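Local structure of protein of unknown function DUF574 (Streptomyces avermitilis, 3GIW) at residues W52-W65 with I262-A274. The protein is of uncharacterised function but binds S-adenosyl-L-homocysteine in a Rossmann-type fold, and is probably an S-adenosylmethionine-dependent methyltransferase. Sequence-based numbering, arbitrary orientation. Where two conformers were deposited one is given.
Sequences WPALPVHMRANRDW and IRDEDIAMYGAVA
His58 crosses from helix 55-65 to the entrance of strand 269-274, and most of its side-chain atoms find a partner. CB lies 3.5 Å from Asp266 O, a buried carbonyl with no polar partner. CG is anti to the backbone N (chi1 159°), which brings ND1 to the backbone N of Ala268. That amide donates to ND1 (N to ND1 3.0 Å, N-H...acceptor angle 151°), somewhat tilted from the ring plane. CE1 meets Ala268 CB and, at 3.6 Å, Met269 CG, whose side chain crosses at about a right angle, while NE2 is hydrogen-bonded to an unidentified ligand, probably from the crystallisation liquor. Trp52 CZ3 lies above one face of the imidazole, toward the rim. The indole of Trp52 turns its edge to Glu265 O (CZ2 to O 3.4 Å) and reaches Ala268 CB with CH2; its NE1 donates to a water within hydrogen-bonding distance of Glu265 OE1 and Asp266 OD1.

Ala54 CB rests 3.4 Å from Asp266 OD1. Arg263 grips this carboxylate side-on, NE to OD2 and NH2 to OD1, and its backbone N also bonds OD2. Replacing Asp266 by an alanine would probably leave the Arg263 guanidinium with just the long charge pair to Glu265 and open a gap beside Ala54.

Farther along, Ile267 CD1 presses tightly on Ala61 CB (3.5 Å), and the Trp65 indole comes up obliquely against Gly271 CA, where a CB would clash with CE2. Asn62, bonded to Ser199 and Tyr28, touches Met269 CE with OD1; it and Arg63 belong to this protein's S-adenosyl-L-homocysteine site. Helix 55-65 thus runs nearly parallel (7°) to the antiparallel strand of a sheet ordered 3-2-1-4-5-7-6, the order of class I methyltransferases.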
loop_
_atom_site.group_PDB
_atom_site.type_symbol
_atom_site.label_atom_id
_atom_site.label_comp_id
_atom_site.label_asym_id
_atom_site.label_seq_id
_atom_site.Cartn_x
_atom_site.Cartn_y
_atom_site.Cartn_z
ATOM N N TRP A 52 -4.651 9.227 19.095
ATOM C CA TRP A 52 -4.049 7.896 19.108
ATOM C C TRP A 52 -2.538 8.031 19.062
ATOM O O TRP A 52 -1.930 8.128 17.981
ATOM C CB TRP A 52 -4.551 7.057 17.923
ATOM C CG TRP A 52 -4.180 5.608 17.971
ATOM C CD1 TRP A 52 -4.075 4.803 19.068
ATOM C CD2 TRP A 52 -3.893 4.779 16.843
ATOM N NE1 TRP A 52 -3.769 3.529 18.691
ATOM C CE2 TRP A 52 -3.627 3.485 17.325
ATOM C CE3 TRP A 52 -3.829 5.019 15.478
ATOM C CZ2 TRP A 52 -3.313 2.419 16.471
ATOM C CZ3 TRP A 52 -3.485 3.980 14.624
ATOM C CH2 TRP A 52 -3.241 2.688 15.127
ATOM N N PRO A 53 -1.912 8.080 20.243
ATOM C CA PRO A 53 -0.451 8.240 20.304
ATOM C C PRO A 53 0.365 7.232 19.511
ATOM O O PRO A 53 1.478 7.572 19.066
ATOM C CB PRO A 53 -0.137 8.209 21.807
ATOM C CG PRO A 53 -1.432 8.771 22.432
ATOM C CD PRO A 53 -2.543 8.183 21.588
ATOM N N ALA A 54 -0.173 6.033 19.310
ATOM C CA ALA A 54 0.501 5.001 18.511
ATOM C C ALA A 54 0.483 5.229 17.007
ATOM O O ALA A 54 1.087 4.433 16.267
ATOM C CB ALA A 54 -0.050 3.575 18.814
ATOM N N LEU A 55 -0.175 6.289 16.532
ATOM C CA LEU A 55 -0.239 6.506 15.075
ATOM C C LEU A 55 1.125 6.320 14.344
ATOM O O LEU A 55 1.188 5.639 13.309
ATOM C CB LEU A 55 -0.937 7.845 14.718
ATOM C CG LEU A 55 -1.134 8.098 13.232
ATOM C CD1 LEU A 55 -2.113 7.109 12.629
ATOM C CD2 LEU A 55 -1.580 9.550 13.010
ATOM N N PRO A 56 2.217 6.933 14.849
ATOM C CA PRO A 56 3.519 6.736 14.155
ATOM C C PRO A 56 4.020 5.290 14.187
ATOM O O PRO A 56 4.687 4.871 13.269
ATOM C CB PRO A 56 4.485 7.702 14.856
ATOM C CG PRO A 56 3.607 8.593 15.740
ATOM C CD PRO A 56 2.302 7.877 15.974
ATOM N N VAL A 57 3.759 4.552 15.274
ATOM C CA VAL A 57 4.161 3.146 15.376
ATOM C C VAL A 57 3.406 2.349 14.302
ATOM O O VAL A 57 3.992 1.558 13.567
ATOM C CB VAL A 57 3.870 2.606 16.809
ATOM C CG1 VAL A 57 3.972 1.092 16.854
ATOM C CG2 VAL A 57 4.847 3.253 17.840
ATOM N N HIS A 58 2.112 2.610 14.188
ATOM C CA HIS A 58 1.264 1.987 13.153
ATOM C C HIS A 58 1.763 2.270 11.726
ATOM O O HIS A 58 1.914 1.363 10.902
ATOM C CB HIS A 58 -0.196 2.467 13.383
ATOM C CG HIS A 58 -1.118 2.373 12.205
ATOM N ND1 HIS A 58 -1.850 1.234 11.912
ATOM C CD2 HIS A 58 -1.497 3.314 11.308
ATOM C CE1 HIS A 58 -2.601 1.489 10.857
ATOM N NE2 HIS A 58 -2.397 2.729 10.454
HETATM N N MSE A 59 2.068 3.532 11.433
HETATM C CA MSE A 59 2.440 3.916 10.073
HETATM C C MSE A 59 3.844 3.362 9.742
HETATM O O MSE A 59 4.057 2.843 8.639
HETATM C CB MSE A 59 2.289 5.437 9.911
HETATM C CG MSE A 59 0.832 5.869 9.866
HETATM SE SE MSE A 59 0.615 7.716 9.482
HETATM C CE MSE A 59 -1.147 7.636 8.685
ATOM N N ARG A 60 4.785 3.411 10.686
ATOM C CA ARG A 60 6.091 2.824 10.468
ATOM C C ARG A 60 5.989 1.286 10.282
ATOM O O ARG A 60 6.664 0.703 9.404
ATOM C CB ARG A 60 7.013 3.258 11.603
ATOM C CG ARG A 60 7.341 4.771 11.549
ATOM C CD ARG A 60 8.049 5.324 12.797
ATOM N NE ARG A 60 9.127 6.261 12.439
ATOM C CZ ARG A 60 9.069 7.597 12.439
ATOM N NH1 ARG A 60 7.972 8.261 12.779
ATOM N NH2 ARG A 60 10.144 8.291 12.084
ATOM N N ALA A 61 5.117 0.627 11.054
ATOM C CA ALA A 61 4.961 -0.801 10.936
ATOM C C ALA A 61 4.381 -1.196 9.576
ATOM O O ALA A 61 4.714 -2.251 9.020
ATOM C CB ALA A 61 4.051 -1.368 12.087
ATOM N N ASN A 62 3.488 -0.393 9.035
ATOM C CA ASN A 62 2.958 -0.665 7.700
ATOM C C ASN A 62 4.057 -0.579 6.637
ATOM O O ASN A 62 4.162 -1.460 5.760
ATOM C CB ASN A 62 1.812 0.279 7.361
ATOM C CG ASN A 62 1.327 0.113 5.923
ATOM O OD1 ASN A 62 0.549 -0.794 5.652
ATOM N ND2 ASN A 62 1.857 0.925 5.018
ATOM N N ARG A 63 4.918 0.433 6.734
ATOM C CA ARG A 63 6.031 0.557 5.794
ATOM C C ARG A 63 6.975 -0.623 5.937
ATOM O O ARG A 63 7.436 -1.202 4.911
ATOM C CB ARG A 63 6.747 1.900 5.928
ATOM C CG ARG A 63 7.712 2.172 4.739
ATOM C CD ARG A 63 6.997 2.511 3.437
ATOM N NE ARG A 63 7.937 2.597 2.307
ATOM C CZ ARG A 63 7.602 3.043 1.095
ATOM N NH1 ARG A 63 6.359 3.469 0.854
ATOM N NH2 ARG A 63 8.517 3.065 0.121
ATOM N N ASP A 64 7.319 -1.020 7.160
ATOM C CA ASP A 64 8.219 -2.145 7.397
ATOM C C ASP A 64 7.629 -3.451 6.821
ATOM O O ASP A 64 8.347 -4.271 6.237
ATOM C CB ASP A 64 8.480 -2.326 8.904
ATOM C CG ASP A 64 9.360 -1.229 9.512
ATOM O OD1 ASP A 64 10.039 -0.500 8.779
ATOM O OD2 ASP A 64 9.350 -1.107 10.759
ATOM N N TRP A 65 6.313 -3.613 6.967
ATOM C CA TRP A 65 5.592 -4.757 6.435
ATOM C C TRP A 65 5.739 -4.792 4.904
ATOM O O TRP A 65 6.012 -5.860 4.345
ATOM C CB TRP A 65 4.095 -4.752 6.862
ATOM C CG TRP A 65 3.367 -5.941 6.277
ATOM C CD1 TRP A 65 3.333 -7.183 6.780
ATOM C CD2 TRP A 65 2.654 -5.982 5.032
ATOM N NE1 TRP A 65 2.635 -8.022 5.933
ATOM C CE2 TRP A 65 2.225 -7.301 4.847
ATOM C CE3 TRP A 65 2.343 -5.028 4.058
ATOM C CZ2 TRP A 65 1.506 -7.694 3.715
ATOM C CZ3 TRP A 65 1.666 -5.447 2.937
ATOM C CH2 TRP A 65 1.231 -6.743 2.795
ATOM N N ILE A 262 5.796 -3.179 20.818
ATOM C CA ILE A 262 4.535 -2.932 20.123
ATOM C C ILE A 262 3.414 -3.803 20.694
ATOM O O ILE A 262 3.485 -5.033 20.691
ATOM C CB ILE A 262 4.681 -3.210 18.615
ATOM C CG1 ILE A 262 5.791 -2.333 18.019
ATOM C CG2 ILE A 262 3.341 -2.968 17.898
ATOM C CD1 ILE A 262 6.058 -2.613 16.525
ATOM N N ARG A 263 2.362 -3.153 21.193
ATOM C CA ARG A 263 1.175 -3.809 21.698
ATOM C C ARG A 263 0.197 -4.046 20.533
ATOM O O ARG A 263 0.245 -3.306 19.552
ATOM C CB ARG A 263 0.523 -2.904 22.753
ATOM C CG ARG A 263 1.460 -2.511 23.870
ATOM C CD ARG A 263 0.809 -1.493 24.794
ATOM N NE ARG A 263 0.484 -0.269 24.089
ATOM C CZ ARG A 263 -0.197 0.727 24.622
ATOM N NH1 ARG A 263 -0.597 0.684 25.878
ATOM N NH2 ARG A 263 -0.426 1.808 23.899
ATOM N N ASP A 264 -0.722 -5.003 20.650
ATOM C CA ASP A 264 -1.688 -5.213 19.572
ATOM C C ASP A 264 -2.505 -3.955 19.301
ATOM O O ASP A 264 -2.819 -3.681 18.154
ATOM C CB ASP A 264 -2.590 -6.421 19.825
ATOM C CG ASP A 264 -1.850 -7.757 19.812
ATOM O OD1 ASP A 264 -0.634 -7.833 19.545
ATOM O OD2 ASP A 264 -2.596 -8.721 20.052
ATOM N N GLU A 265 -2.828 -3.180 20.345
ATOM C CA GLU A 265 -3.641 -2.002 20.182
ATOM C C GLU A 265 -2.922 -0.894 19.406
ATOM O O GLU A 265 -3.561 0.032 18.944
ATOM C CB GLU A 265 -4.108 -1.427 21.512
ATOM C CG GLU A 265 -3.010 -0.966 22.475
ATOM C CD GLU A 265 -3.611 -0.137 23.583
ATOM O OE1 GLU A 265 -3.903 1.072 23.301
ATOM O OE2 GLU A 265 -3.856 -0.681 24.696
ATOM N N ASP A 266 -1.593 -1.012 19.267
ATOM C CA ASP A 266 -0.778 0.002 18.561
ATOM C C ASP A 266 -0.725 -0.190 17.038
ATOM O O ASP A 266 -0.057 0.580 16.357
ATOM C CB ASP A 266 0.663 0.039 19.126
ATOM C CG ASP A 266 0.712 0.359 20.597
ATOM O OD1 ASP A 266 -0.161 1.087 21.092
ATOM O OD2 ASP A 266 1.657 -0.160 21.269
ATOM N N ILE A 267 -1.402 -1.211 16.514
ATOM C CA ILE A 267 -1.313 -1.604 15.100
ATOM C C ILE A 267 -2.757 -1.741 14.580
ATOM O O ILE A 267 -3.522 -2.549 15.113
ATOM C CB ILE A 267 -0.510 -2.952 14.944
ATOM C CG1 ILE A 267 0.923 -2.803 15.448
ATOM C CG2 ILE A 267 -0.568 -3.466 13.477
ATOM C CD1 ILE A 267 1.774 -1.807 14.654
ATOM N N ALA A 268 -3.101 -1.006 13.537
ATOM C CA ALA A 268 -4.468 -1.006 12.996
ATOM C C ALA A 268 -4.481 -1.426 11.523
ATOM O O ALA A 268 -5.353 -0.969 10.761
ATOM C CB ALA A 268 -5.166 0.386 13.194
HETATM N N MSE A 269 -3.514 -2.253 11.098
HETATM C CA MSE A 269 -3.481 -2.828 9.753
HETATM C C MSE A 269 -3.400 -4.320 9.837
HETATM O O MSE A 269 -2.533 -4.845 10.530
HETATM C CB MSE A 269 -2.235 -2.457 8.934
HETATM C CG MSE A 269 -2.105 -1.134 8.447
HETATM SE SE MSE A 269 -3.432 -0.526 7.193
HETATM C CE MSE A 269 -2.405 1.033 6.828
ATOM N N TYR A 270 -4.257 -4.998 9.092
ATOM C CA TYR A 270 -4.032 -6.384 8.691
ATOM C C TYR A 270 -3.125 -6.411 7.474
ATOM O O TYR A 270 -3.207 -5.525 6.614
ATOM C CB TYR A 270 -5.341 -7.075 8.324
ATOM C CG TYR A 270 -6.254 -7.365 9.481
ATOM C CD1 TYR A 270 -5.881 -8.218 10.505
ATOM C CD2 TYR A 270 -7.532 -6.819 9.528
ATOM C CE1 TYR A 270 -6.734 -8.509 11.544
ATOM C CE2 TYR A 270 -8.401 -7.105 10.592
ATOM C CZ TYR A 270 -7.986 -7.940 11.597
ATOM O OH TYR A 270 -8.799 -8.275 12.680
ATOM N N GLY A 271 -2.292 -7.428 7.371
ATOM C CA GLY A 271 -1.512 -7.702 6.168
ATOM C C GLY A 271 -1.674 -9.130 5.709
ATOM O O GLY A 271 -1.922 -10.026 6.503
ATOM N N ALA A 272 -1.594 -9.309 4.382
ATOM C CA ALA A 272 -1.721 -10.620 3.784
ATOM C C ALA A 272 -1.162 -10.650 2.378
ATOM O O ALA A 272 -1.156 -9.629 1.671
ATOM C CB ALA A 272 -3.221 -11.053 3.747
ATOM N N VAL A 273 -0.691 -11.840 1.990
ATOM C CA VAL A 273 -0.161 -12.100 0.652
ATOM C C VAL A 273 -0.757 -13.433 0.213
ATOM O O VAL A 273 -0.810 -14.392 1.011
ATOM C CB VAL A 273 1.366 -12.219 0.695
ATOM C CG1 VAL A 273 1.954 -12.576 -0.702
ATOM C CG2 VAL A 273 1.982 -10.923 1.229
ATOM N N ALA A 274 -1.202 -13.518 -1.046
ATOM C CA ALA A 274 -1.837 -14.732 -1.551
ATOM C C ALA A 274 -1.535 -14.937 -3.044
ATOM O O ALA A 274 -1.430 -13.989 -3.790
ATOM C CB ALA A 274 -3.321 -14.693 -1.358
HETATM O O HOH W 1 -2.684 2.312 21.174
#